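Local atomic coordinates of putative uncharacterized protein (Bacillus anthracis, PDB entry 3LNO), a protein that is of unknown function but belongs to the DUF59 iron-sulfur cluster assembly family, and so probably takes part in building or delivering iron-sulfur clusters. Residues V30-V35 with T51-G56; I21-G26 with G61-D66; A15-V20 with K69-N74; L34-T39 with W87-S92. One frame throughout, in Å; residues are numbered along the deposited sequence.

Interaction 1 (V30-V35 with T51-G56); sequences VNLGLV and TMTSIG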
loop_
_atom_site.group_PDB
_atom_site.type_symbol
_atom_site.label_atom_id
_atom_site.label_comp_id
_atom_site.label_asym_id
_atom_site.label_seq_id
_atom_site.Cartn_x
_atom_site.Cartn_y
_atom_site.Cartn_z
ATOM N N VAL A 30 -2.218 4.325 0.626
ATOM C CA VAL A 30 -2.762 4.523 -0.703
ATOM C C VAL A 30 -2.864 6.029 -1.010
ATOM O O VAL A 30 -2.265 6.522 -1.987
ATOM C CB VAL A 30 -4.131 3.797 -0.849
ATOM C CG1 VAL A 30 -4.899 4.297 -2.064
ATOM C CG2 VAL A 30 -3.899 2.300 -0.971
ATOM N N ASN A 31 -3.578 6.768 -0.159
ATOM C CA ASN A 31 -3.700 8.213 -0.365
ATOM C C ASN A 31 -2.362 8.954 -0.270
ATOM O O ASN A 31 -2.180 9.981 -0.909
ATOM C CB ASN A 31 -4.784 8.826 0.535
ATOM C CG ASN A 31 -6.190 8.538 0.020
ATOM O OD1 ASN A 31 -6.881 7.677 0.559
ATOM N ND2 ASN A 31 -6.612 9.248 -1.042
ATOM N N LEU A 32 -1.400 8.399 0.465
ATOM C CA LEU A 32 -0.079 9.015 0.471
ATOM C C LEU A 32 0.695 8.842 -0.836
ATOM O O LEU A 32 1.638 9.577 -1.089
ATOM C CB LEU A 32 0.784 8.489 1.609
ATOM C CG LEU A 32 0.578 9.172 2.957
ATOM C CD1 LEU A 32 1.523 8.553 3.977
ATOM C CD2 LEU A 32 0.790 10.685 2.858
ATOM N N GLY A 33 0.314 7.867 -1.645
ATOM C CA GLY A 33 1.075 7.567 -2.846
ATOM C C GLY A 33 2.248 6.636 -2.584
ATOM O O GLY A 33 3.194 6.593 -3.386
ATOM N N LEU A 34 2.225 5.912 -1.461
ATOM C CA LEU A 34 3.344 5.010 -1.143
ATOM C C LEU A 34 3.307 3.683 -1.870
ATOM O O LEU A 34 4.340 3.024 -1.972
ATOM C CB LEU A 34 3.456 4.714 0.357
ATOM C CG LEU A 34 3.679 5.920 1.268
ATOM C CD1 LEU A 34 3.736 5.433 2.687
ATOM C CD2 LEU A 34 4.981 6.643 0.867
ATOM N N VAL A 35 2.131 3.280 -2.349
ATOM C CA VAL A 35 1.982 1.991 -3.008
ATOM C C VAL A 35 2.206 2.117 -4.520
ATOM O O VAL A 35 1.405 2.753 -5.240
ATOM C CB VAL A 35 0.618 1.350 -2.730
ATOM C CG1 VAL A 35 0.599 -0.072 -3.262
ATOM C CG2 VAL A 35 0.309 1.339 -1.228
ATOM N N THR A 51 7.037 2.129 -1.121
ATOM C CA THR A 51 8.167 2.837 -0.528
ATOM C C THR A 51 7.730 3.473 0.794
ATOM O O THR A 51 6.619 3.228 1.249
ATOM C CB THR A 51 8.729 3.872 -1.489
ATOM O OG1 THR A 51 9.989 4.323 -0.987
ATOM C CG2 THR A 51 7.777 5.065 -1.627
HETATM N N MSE A 52 8.605 4.240 1.441
HETATM C CA MSE A 52 8.236 4.970 2.658
HETATM C C MSE A 52 8.420 6.452 2.389
HETATM O O MSE A 52 8.969 6.829 1.350
HETATM C CB MSE A 52 9.127 4.560 3.816
HETATM C CG MSE A 52 9.043 3.077 4.125
HETATM SE SE MSE A 52 7.340 2.735 4.988
HETATM C CE MSE A 52 7.034 0.963 4.210
ATOM N N THR A 53 7.988 7.303 3.310
ATOM C CA THR A 53 8.161 8.737 3.085
ATOM C C THR A 53 9.629 9.191 3.069
ATOM O O THR A 53 9.950 10.220 2.488
ATOM C CB THR A 53 7.366 9.575 4.087
ATOM O OG1 THR A 53 7.751 9.223 5.424
ATOM C CG2 THR A 53 5.899 9.316 3.912
ATOM N N SER A 54 10.505 8.413 3.703
ATOM C CA SER A 54 11.936 8.729 3.823
ATOM C C SER A 54 12.682 7.450 4.166
ATOM O O SER A 54 12.143 6.592 4.873
ATOM C CB SER A 54 12.189 9.747 4.948
ATOM O OG SER A 54 11.708 9.248 6.199
ATOM N N ILE A 55 13.912 7.319 3.676
ATOM C CA ILE A 55 14.741 6.171 4.026
ATOM C C ILE A 55 14.815 6.012 5.543
ATOM O O ILE A 55 14.835 4.891 6.061
ATOM C CB ILE A 55 16.164 6.290 3.470
ATOM C CG1 ILE A 55 16.138 6.314 1.945
ATOM C CG2 ILE A 55 17.003 5.104 3.923
ATOM C CD1 ILE A 55 16.326 4.947 1.339
ATOM N N GLY A 56 14.839 7.141 6.248
ATOM C CA GLY A 56 14.928 7.126 7.699
ATOM C C GLY A 56 13.720 6.502 8.374
ATOM O O GLY A 56 13.856 5.853 9.414
#

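Interaction 2 (I21-G26 with G61-D66); sequences IDPELG and GQIVSD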
loop_
_atom_site.group_PDB
_atom_site.type_symbol
_atom_site.label_atom_id
_atom_site.label_comp_id
_atom_site.label_asym_id
_atom_site.label_seq_id
_atom_site.Cartn_x
_atom_site.Cartn_y
_atom_site.Cartn_z
ATOM N N ILE A 21 -2.574 2.724 7.840
ATOM C CA ILE A 21 -2.263 4.130 8.079
ATOM C C ILE A 21 -0.767 4.365 8.302
ATOM O O ILE A 21 -0.116 3.597 9.011
ATOM C CB ILE A 21 -3.025 4.648 9.328
ATOM C CG1 ILE A 21 -4.471 4.129 9.334
ATOM C CG2 ILE A 21 -3.042 6.162 9.365
ATOM C CD1 ILE A 21 -5.222 4.459 8.064
ATOM N N ASP A 22 -0.213 5.427 7.719
ATOM C CA ASP A 22 1.107 5.895 8.175
ATOM C C ASP A 22 0.934 6.679 9.478
ATOM O O ASP A 22 0.394 7.775 9.462
ATOM C CB ASP A 22 1.795 6.770 7.123
ATOM C CG ASP A 22 3.175 7.280 7.587
ATOM O OD1 ASP A 22 3.930 7.830 6.763
ATOM O OD2 ASP A 22 3.521 7.112 8.773
ATOM N N PRO A 23 1.391 6.119 10.611
ATOM C CA PRO A 23 1.069 6.733 11.905
ATOM C C PRO A 23 1.562 8.181 12.042
ATOM O O PRO A 23 0.881 9.008 12.646
ATOM C CB PRO A 23 1.776 5.826 12.917
ATOM C CG PRO A 23 1.988 4.536 12.204
ATOM C CD PRO A 23 2.205 4.900 10.756
ATOM N N GLU A 24 2.722 8.488 11.485
ATOM C CA GLU A 24 3.259 9.836 11.581
ATOM C C GLU A 24 2.415 10.877 10.834
ATOM O O GLU A 24 2.355 12.032 11.239
ATOM C CB GLU A 24 4.704 9.855 11.082
ATOM C CG GLU A 24 5.624 8.919 11.869
ATOM C CD GLU A 24 6.797 8.411 11.042
ATOM O OE1 GLU A 24 6.559 7.906 9.917
ATOM O OE2 GLU A 24 7.951 8.514 11.523
ATOM N N LEU A 25 1.754 10.482 9.748
ATOM C CA LEU A 25 0.958 11.459 9.016
ATOM C C LEU A 25 -0.536 11.340 9.215
ATOM O O LEU A 25 -1.274 12.238 8.827
ATOM C CB LEU A 25 1.266 11.409 7.530
ATOM C CG LEU A 25 2.606 12.017 7.183
ATOM C CD1 LEU A 25 2.936 11.724 5.729
ATOM C CD2 LEU A 25 2.578 13.532 7.482
ATOM N N GLY A 26 -0.993 10.238 9.796
ATOM C CA GLY A 26 -2.423 10.024 9.953
ATOM C C GLY A 26 -3.161 9.875 8.628
ATOM O O GLY A 26 -4.348 10.171 8.550
ATOM N N GLY A 61 8.748 -0.939 9.700
ATOM C CA GLY A 61 8.474 -2.296 10.146
ATOM C C GLY A 61 7.010 -2.478 10.479
ATOM O O GLY A 61 6.398 -3.463 10.102
ATOM N N GLN A 62 6.438 -1.508 11.180
ATOM C CA GLN A 62 5.026 -1.566 11.540
ATOM C C GLN A 62 4.097 -1.467 10.320
ATOM O O GLN A 62 3.043 -2.095 10.282
ATOM C CB GLN A 62 4.689 -0.473 12.546
ATOM C CG GLN A 62 3.260 -0.549 13.050
ATOM C CD GLN A 62 2.898 0.614 13.947
ATOM O OE1 GLN A 62 3.755 1.171 14.643
ATOM N NE2 GLN A 62 1.619 0.990 13.941
ATOM N N ILE A 63 4.485 -0.682 9.322
ATOM C CA ILE A 63 3.647 -0.531 8.135
ATOM C C ILE A 63 3.551 -1.852 7.370
ATOM O O ILE A 63 2.457 -2.324 7.059
ATOM C CB ILE A 63 4.094 0.685 7.279
ATOM C CG1 ILE A 63 3.749 1.980 8.020
ATOM C CG2 ILE A 63 3.433 0.665 5.908
ATOM C CD1 ILE A 63 4.279 3.253 7.367
ATOM N N VAL A 64 4.692 -2.494 7.151
ATOM C CA VAL A 64 4.714 -3.775 6.481
ATOM C C VAL A 64 3.908 -4.883 7.172
ATOM O O VAL A 64 3.145 -5.602 6.512
ATOM C CB VAL A 64 6.139 -4.281 6.303
ATOM C CG1 VAL A 64 6.108 -5.745 5.854
ATOM C CG2 VAL A 64 6.891 -3.387 5.307
ATOM N N SER A 65 4.083 -5.064 8.483
ATOM C CA SER A 65 3.256 -6.062 9.169
ATOM C C SER A 65 1.762 -5.679 9.125
ATOM O O SER A 65 0.886 -6.543 9.036
ATOM C CB SER A 65 3.738 -6.357 10.610
ATOM O OG SER A 65 3.975 -5.168 11.330
ATOM N N ASP A 66 1.473 -4.380 9.158
ATOM C CA ASP A 66 0.093 -3.920 9.018
ATOM C C ASP A 66 -0.498 -4.279 7.638
ATOM O O ASP A 66 -1.654 -4.696 7.529
ATOM C CB ASP A 66 0.019 -2.424 9.257
ATOM C CG ASP A 66 -0.812 -2.078 10.460
ATOM O OD1 ASP A 66 -0.427 -2.482 11.584
ATOM O OD2 ASP A 66 -1.858 -1.407 10.278
HETATM O O HOH W 1 -2.610 1.034 10.189
#

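Interaction 3 (A15-V20 with K69-N74); sequences ANLEAV and KVLSTN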
loop_
_atom_site.group_PDB
_atom_site.type_symbol
_atom_site.label_atom_id
_atom_site.label_comp_id
_atom_site.label_asym_id
_atom_site.label_seq_id
_atom_site.Cartn_x
_atom_site.Cartn_y
_atom_site.Cartn_z
ATOM N N ALA A 15 -7.539 -1.481 -2.859
ATOM C CA ALA A 15 -8.571 -0.737 -2.126
ATOM C C ALA A 15 -8.499 -1.060 -0.636
ATOM O O ALA A 15 -8.709 -0.200 0.216
ATOM C CB ALA A 15 -10.030 -1.066 -2.687
ATOM N N ASN A 16 -8.186 -2.301 -0.307
ATOM C CA ASN A 16 -8.130 -2.656 1.110
ATOM C C ASN A 16 -6.918 -2.053 1.836
ATOM O O ASN A 16 -6.906 -1.949 3.061
ATOM C CB ASN A 16 -8.198 -4.171 1.286
ATOM C CG ASN A 16 -9.622 -4.664 1.287
ATOM O OD1 ASN A 16 -10.265 -4.723 2.338
ATOM N ND2 ASN A 16 -10.141 -4.995 0.098
ATOM N N LEU A 17 -5.903 -1.645 1.072
ATOM C CA LEU A 17 -4.718 -1.009 1.647
ATOM C C LEU A 17 -5.045 0.394 2.190
ATOM O O LEU A 17 -4.233 1.014 2.884
ATOM C CB LEU A 17 -3.598 -0.957 0.609
ATOM C CG LEU A 17 -2.978 -2.319 0.246
ATOM C CD1 LEU A 17 -1.900 -2.120 -0.818
ATOM C CD2 LEU A 17 -2.356 -2.973 1.517
ATOM N N GLU A 18 -6.246 0.886 1.916
ATOM C CA GLU A 18 -6.672 2.143 2.553
ATOM C C GLU A 18 -6.855 2.007 4.045
ATOM O O GLU A 18 -7.002 3.014 4.739
ATOM C CB GLU A 18 -7.979 2.669 1.974
ATOM C CG GLU A 18 -7.819 3.158 0.570
ATOM C CD GLU A 18 -9.111 3.658 -0.006
ATOM O OE1 GLU A 18 -10.125 2.919 0.036
ATOM O OE2 GLU A 18 -9.101 4.801 -0.500
ATOM N N ALA A 19 -6.876 0.779 4.551
ATOM C CA ALA A 19 -7.005 0.576 5.995
ATOM C C ALA A 19 -5.655 0.541 6.676
ATOM O O ALA A 19 -5.585 0.282 7.873
ATOM C CB ALA A 19 -7.773 -0.705 6.291
ATOM N N VAL A 20 -4.575 0.747 5.921
ATOM C CA VAL A 20 -3.216 0.782 6.511
ATOM C C VAL A 20 -2.767 2.241 6.617
ATOM O O VAL A 20 -2.617 2.931 5.602
ATOM C CB VAL A 20 -2.189 0.019 5.624
ATOM C CG1 VAL A 20 -0.783 0.157 6.190
ATOM C CG2 VAL A 20 -2.594 -1.472 5.418
ATOM N N LYS A 69 -1.300 -8.074 7.916
ATOM C CA LYS A 69 -2.487 -8.280 8.731
ATOM C C LYS A 69 -3.743 -7.805 8.007
ATOM O O LYS A 69 -4.777 -8.504 7.984
ATOM C CB LYS A 69 -2.343 -7.535 10.054
ATOM C CG LYS A 69 -3.564 -7.666 10.958
ATOM C CD LYS A 69 -3.247 -7.330 12.428
ATOM C CE LYS A 69 -3.137 -5.821 12.675
ATOM N NZ LYS A 69 -3.065 -5.490 14.142
ATOM N N VAL A 70 -3.683 -6.616 7.415
ATOM C CA VAL A 70 -4.908 -6.062 6.841
ATOM C C VAL A 70 -5.358 -6.941 5.675
ATOM O O VAL A 70 -6.523 -7.325 5.579
ATOM C CB VAL A 70 -4.733 -4.596 6.403
ATOM C CG1 VAL A 70 -5.743 -4.238 5.279
ATOM C CG2 VAL A 70 -4.888 -3.668 7.612
ATOM N N LEU A 71 -4.429 -7.288 4.795
ATOM C CA LEU A 71 -4.836 -8.048 3.618
ATOM C C LEU A 71 -5.273 -9.465 4.000
ATOM O O LEU A 71 -6.296 -9.942 3.511
ATOM C CB LEU A 71 -3.743 -8.054 2.554
ATOM C CG LEU A 71 -3.403 -6.689 1.975
ATOM C CD1 LEU A 71 -2.356 -6.840 0.895
ATOM C CD2 LEU A 71 -4.674 -5.993 1.393
ATOM N N SER A 72 -4.541 -10.126 4.906
ATOM C CA SER A 72 -4.897 -11.497 5.246
ATOM C C SER A 72 -6.238 -11.524 5.966
ATOM O O SER A 72 -7.042 -12.444 5.797
ATOM C CB SER A 72 -3.815 -12.169 6.101
ATOM O OG SER A 72 -3.626 -11.478 7.333
ATOM N N THR A 73 -6.487 -10.504 6.769
ATOM C CA THR A 73 -7.744 -10.434 7.497
ATOM C C THR A 73 -8.908 -9.994 6.607
ATOM O O THR A 73 -9.975 -10.603 6.623
ATOM C CB THR A 73 -7.627 -9.460 8.663
ATOM O OG1 THR A 73 -6.528 -9.872 9.490
ATOM C CG2 THR A 73 -8.918 -9.437 9.461
ATOM N N ASN A 74 -8.703 -8.946 5.818
ATOM C CA ASN A 74 -9.812 -8.348 5.075
ATOM C C ASN A 74 -10.056 -8.980 3.719
ATOM O O ASN A 74 -11.164 -8.924 3.193
ATOM C CB ASN A 74 -9.650 -6.816 5.015
ATOM C CG ASN A 74 -9.764 -6.171 6.405
ATOM O OD1 ASN A 74 -10.025 -6.861 7.383
ATOM N ND2 ASN A 74 -9.581 -4.859 6.492
HETATM O O HOH W 2 -8.974 -3.381 4.401
#

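Interaction 4 (L34-T39 with W87-S92); sequences LVYDVT and WNPPWS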
loop_
_atom_site.group_PDB
_atom_site.type_symbol
_atom_site.label_atom_id
_atom_site.label_comp_id
_atom_site.label_asym_id
_atom_site.label_seq_id
_atom_site.Cartn_x
_atom_site.Cartn_y
_atom_site.Cartn_z
ATOM N N LEU A 34 2.225 5.912 -1.461
ATOM C CA LEU A 34 3.344 5.010 -1.143
ATOM C C LEU A 34 3.307 3.683 -1.870
ATOM O O LEU A 34 4.340 3.024 -1.972
ATOM C CB LEU A 34 3.456 4.714 0.357
ATOM C CG LEU A 34 3.679 5.920 1.268
ATOM C CD1 LEU A 34 3.736 5.433 2.687
ATOM C CD2 LEU A 34 4.981 6.643 0.867
ATOM N N VAL A 35 2.131 3.280 -2.349
ATOM C CA VAL A 35 1.982 1.991 -3.008
ATOM C C VAL A 35 2.206 2.117 -4.520
ATOM O O VAL A 35 1.405 2.753 -5.240
ATOM C CB VAL A 35 0.618 1.350 -2.730
ATOM C CG1 VAL A 35 0.599 -0.072 -3.262
ATOM C CG2 VAL A 35 0.309 1.339 -1.228
ATOM N N TYR A 36 3.301 1.514 -4.990
ATOM C CA TYR A 36 3.713 1.590 -6.406
ATOM C C TYR A 36 3.128 0.492 -7.290
ATOM O O TYR A 36 2.901 0.685 -8.471
ATOM C CB TYR A 36 5.242 1.514 -6.512
ATOM C CG TYR A 36 5.948 2.743 -6.039
ATOM C CD1 TYR A 36 5.228 3.871 -5.674
ATOM C CD2 TYR A 36 7.348 2.781 -5.953
ATOM C CE1 TYR A 36 5.863 5.025 -5.239
ATOM C CE2 TYR A 36 7.999 3.923 -5.533
ATOM C CZ TYR A 36 7.233 5.047 -5.193
ATOM O OH TYR A 36 7.832 6.190 -4.803
ATOM N N ASP A 37 2.894 -0.687 -6.737
ATOM C CA ASP A 37 2.420 -1.771 -7.604
ATOM C C ASP A 37 1.774 -2.840 -6.767
ATOM O O ASP A 37 2.284 -3.173 -5.703
ATOM C CB ASP A 37 3.603 -2.382 -8.376
ATOM C CG ASP A 37 3.159 -3.339 -9.470
ATOM O OD1 ASP A 37 2.033 -3.201 -10.013
ATOM O OD2 ASP A 37 3.959 -4.227 -9.810
ATOM N N VAL A 38 0.655 -3.384 -7.238
ATOM C CA VAL A 38 0.135 -4.591 -6.625
ATOM C C VAL A 38 -0.037 -5.594 -7.747
ATOM O O VAL A 38 -0.709 -5.299 -8.739
ATOM C CB VAL A 38 -1.248 -4.317 -5.969
ATOM C CG1 VAL A 38 -1.847 -5.600 -5.406
ATOM C CG2 VAL A 38 -1.123 -3.249 -4.887
ATOM N N THR A 39 0.561 -6.775 -7.629
ATOM C CA THR A 39 0.319 -7.781 -8.642
ATOM C C THR A 39 -0.063 -9.100 -7.982
ATOM O O THR A 39 0.421 -9.431 -6.905
ATOM C CB THR A 39 1.532 -8.016 -9.530
ATOM O OG1 THR A 39 2.550 -8.631 -8.745
ATOM C CG2 THR A 39 2.064 -6.695 -10.122
ATOM N N TRP A 87 13.129 1.997 -3.021
ATOM C CA TRP A 87 13.520 3.377 -2.798
ATOM C C TRP A 87 13.629 4.115 -4.131
ATOM O O TRP A 87 14.017 5.287 -4.186
ATOM C CB TRP A 87 14.840 3.413 -2.015
ATOM C CG TRP A 87 14.673 2.682 -0.733
ATOM C CD1 TRP A 87 15.204 1.468 -0.399
ATOM C CD2 TRP A 87 13.853 3.086 0.378
ATOM N NE1 TRP A 87 14.777 1.105 0.853
ATOM C CE2 TRP A 87 13.952 2.081 1.353
ATOM C CE3 TRP A 87 13.048 4.202 0.637
ATOM C CZ2 TRP A 87 13.268 2.151 2.567
ATOM C CZ3 TRP A 87 12.379 4.275 1.844
ATOM C CH2 TRP A 87 12.484 3.251 2.788
ATOM N N ASN A 88 13.261 3.424 -5.206
ATOM C CA ASN A 88 13.354 3.997 -6.538
ATOM C C ASN A 88 12.131 3.680 -7.361
ATOM O O ASN A 88 11.765 2.511 -7.481
ATOM C CB ASN A 88 14.567 3.420 -7.258
ATOM C CG ASN A 88 15.672 4.409 -7.391
ATOM O OD1 ASN A 88 15.537 5.417 -8.096
ATOM N ND2 ASN A 88 16.779 4.146 -6.709
ATOM N N PRO A 89 11.485 4.713 -7.928
ATOM C CA PRO A 89 11.768 6.139 -7.766
ATOM C C PRO A 89 11.427 6.623 -6.342
ATOM O O PRO A 89 10.645 6.008 -5.619
ATOM C CB PRO A 89 10.789 6.789 -8.768
ATOM C CG PRO A 89 9.602 5.849 -8.685
ATOM C CD PRO A 89 10.264 4.497 -8.730
ATOM N N PRO A 90 12.003 7.748 -5.946
ATOM C CA PRO A 90 11.861 8.157 -4.551
ATOM C C PRO A 90 10.491 8.774 -4.333
ATOM O O PRO A 90 9.993 9.465 -5.196
ATOM C CB PRO A 90 12.940 9.239 -4.390
ATOM C CG PRO A 90 13.600 9.387 -5.748
ATOM C CD PRO A 90 12.721 8.743 -6.751
ATOM N N TRP A 91 9.887 8.547 -3.183
ATOM C CA TRP A 91 8.636 9.223 -2.882
ATOM C C TRP A 91 8.769 10.748 -2.819
ATOM O O TRP A 91 9.828 11.295 -2.551
ATOM C CB TRP A 91 8.056 8.701 -1.562
ATOM C CG TRP A 91 6.712 9.285 -1.210
ATOM C CD1 TRP A 91 5.485 8.855 -1.640
ATOM C CD2 TRP A 91 6.462 10.374 -0.308
ATOM N NE1 TRP A 91 4.484 9.618 -1.060
ATOM C CE2 TRP A 91 5.064 10.573 -0.263
ATOM C CE3 TRP A 91 7.285 11.225 0.430
ATOM C CZ2 TRP A 91 4.476 11.572 0.512
ATOM C CZ3 TRP A 91 6.702 12.210 1.191
ATOM C CH2 TRP A 91 5.310 12.379 1.222
ATOM N N SER A 92 7.670 11.435 -3.063
ATOM C CA SER A 92 7.578 12.843 -2.747
ATOM C C SER A 92 6.104 13.159 -2.561
ATOM O O SER A 92 5.240 12.421 -3.002
ATOM C CB SER A 92 8.171 13.699 -3.885
ATOM O OG SER A 92 7.180 14.067 -4.838
#

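Interaction 1 (V30-V35 with T51-G56)
T51 and L34 meet backbone to backbone: T51 N donates to L34 O over 3.0 Å with an N-H...O angle of 160°. The threonine keeps its two branches for different neighbours. OG1 stands anti to the backbone N (chi1 -168°) and is taken by V86 O, whereas CG2 rests beside the leucine, 4.1 Å from L34 CD2. The carbonyl of T51 then turns over the same leucine, its O 3.6 Å from L34 CB. At M52, a selenomethionine, the side chain departs from the contact and the main chain is what touches, with M52 C 3.8 Å from L34 CD2. Next comes T53, whose N lies 3.9 Å from L34 CD2 and whose CG2 is 4.2 Å from the same methyl. T53 CG2 also approaches L32 CD1, more loosely, at 4.4 Å. Just before L34 the chain leaves its short helix at G33, where positive phi and a Schellman motif end the last turn. Chemically, one directed amide-carbonyl bond fixes the two chains at T51, while beyond it a leucine end lies against peptide groups and threonine methyls. The loop following strand 46-50 is thus held by its backbone and by nonpolar burial, leaving T51 OG1 to bind the strand 81-85 side of the fold.

Interaction 2 (I21-G26 with G61-D66)
The carboxylate of D22 is sandwiched: the methyl CD1 of I63 sits over one face, 4.2 Å from CG, and the backbone N of E24 approaches from the other. E24 N bonds to D22 OD2 at 3.1 Å, from 44° out of the carboxylate plane. Near that plane, beyond OD1, lies the side chain of T53. The second flat group is the amide of Q62. P23 CG stands to one side of its plane, beyond the NE2 end, 4.0 Å from Q62 NE2; the two side chains slide past each other in opposite directions. Q62 reaches this far because its chain is extended beyond CG. I63 carries the buried half of the contact. Its CG1 lies 4.3 Å from P23 CD, and chi2 of 173° sends CD1 onward to the aspartate. Lower down the helix, the link is made by a water rather than by direct touch. It accepts from I21 N at 2.9 Å and donates to D66 OD2 at 2.6 Å, tying the start of the short strand 21-22 to the helix one turn beyond Q62. D22 also takes G26 N on its main-chain O, tightening the turn. An Asx turn of this kind, D22 OD2 accepting from the N two residues on, shapes the connection between the paired strands 21-22 and 27-28, which here leans on the first turns of helix 60-74.

Interaction 3 (A15-V20 with K69-N74)
Nonpolar contact between L17 and L71, and between V20 and V70, makes up the buried side of this interface. L17 CD2 meets L71 CD2 at 3.8 Å, the two leucines crossing at a slant, and it lies almost as near to L71 CG and CD1. V70 spreads its methyls over the other residues: CG2 comes 3.9 Å from V20 CG2, while CG1, anti to the backbone N (chi1 155°), is 4.2 Å from A19 CB. A second kind of contact sets carbon against oxygen. V70 CG1 presses to within 3.4 Å of N16 O, and N74 CB stands 3.5 Å from N16 OD1. The third kind is a bridge through water. One water donates to both N16 O, at 2.9 Å, and N16 OD1, at 2.8 Å, and accepts from N74 ND2 at 2.6 Å, so the two asparagines are joined although their amide planes lie 62° apart. N16 is further steadied by its ND2, which bonds to K12 O one turn back in its own helix. L17 also touches V67, one turn back in helix 60-74, and L71 rests on I81 of strand 81-85. What results is helix-to-helix packing in an alpha-beta fold: helix 3-16 and the 3-10 segment 17-19 that comes after it are set against the C-terminal part of helix 60-74, apolar on the inside and bridged by water between the two asparagines.

Interaction 4 (L34-T39 with W87-S92)
Y36 reaches past P89, ring and pyrrolidine sliding by each other in opposite directions, with Y36 CE2 4.0 Å from P89 CD. The tyrosine ends on the main chain of that proline: OH donates to P89 O at 2.9 Å, and the acceptor lies at the edge of the ring, near its plane. Seen from the carbonyl, the donor is not in plane but 41° above it. The hydroxyl oxygen, Y36 OH, also lies 3.5 Å from W91 N, without a bond being assigned, and 4.1 Å from W91 CB. The peptide bond before P89 is cis.

The second pairing is of a different kind. One methyl of L34, CD2, is set over a face of the W91 indole as a CH-pi contact, 3.6 Å from the centroid of the five-membered ring and 22° off its normal. The touch is tightest at W91 CD1, 3.4 Å away, because the methyl is displaced toward the rim. W91 CG stands anti to the backbone N (chi1 -176°), and the indole is held between this leucine contact and the bond from NE1 to L32 O, which restrains the ring's rotation.

Y36 and D37 together face T49 of the neighbouring strand, a classic beta bulge near the start of strand 35-40. The contact therefore joins the bulged beginning of an outermost strand to the proline-rich loop that follows strand 81-85.

Interactions 1 and 4 share L34 and V35 and lie about 7 Å apart, centre to centre, gathering the loops after strands 46-50 and 81-85 at one end of the mixed sheet. Interactions 2 and 3, with centres about 12 Å apart, set helix 60-74 against the N-terminal part of the chain, and their first segments follow one another. Interaction 1 is nested within the loop closed by interaction 2, which is itself nested within that of interaction 3; interaction 4 crosses both 2 and 3. L32 and T53 pack on D22, joining interactions 1 and 2, while L17 touches V35 and V38. Chain-distant pieces thus close one small alpha-beta domain.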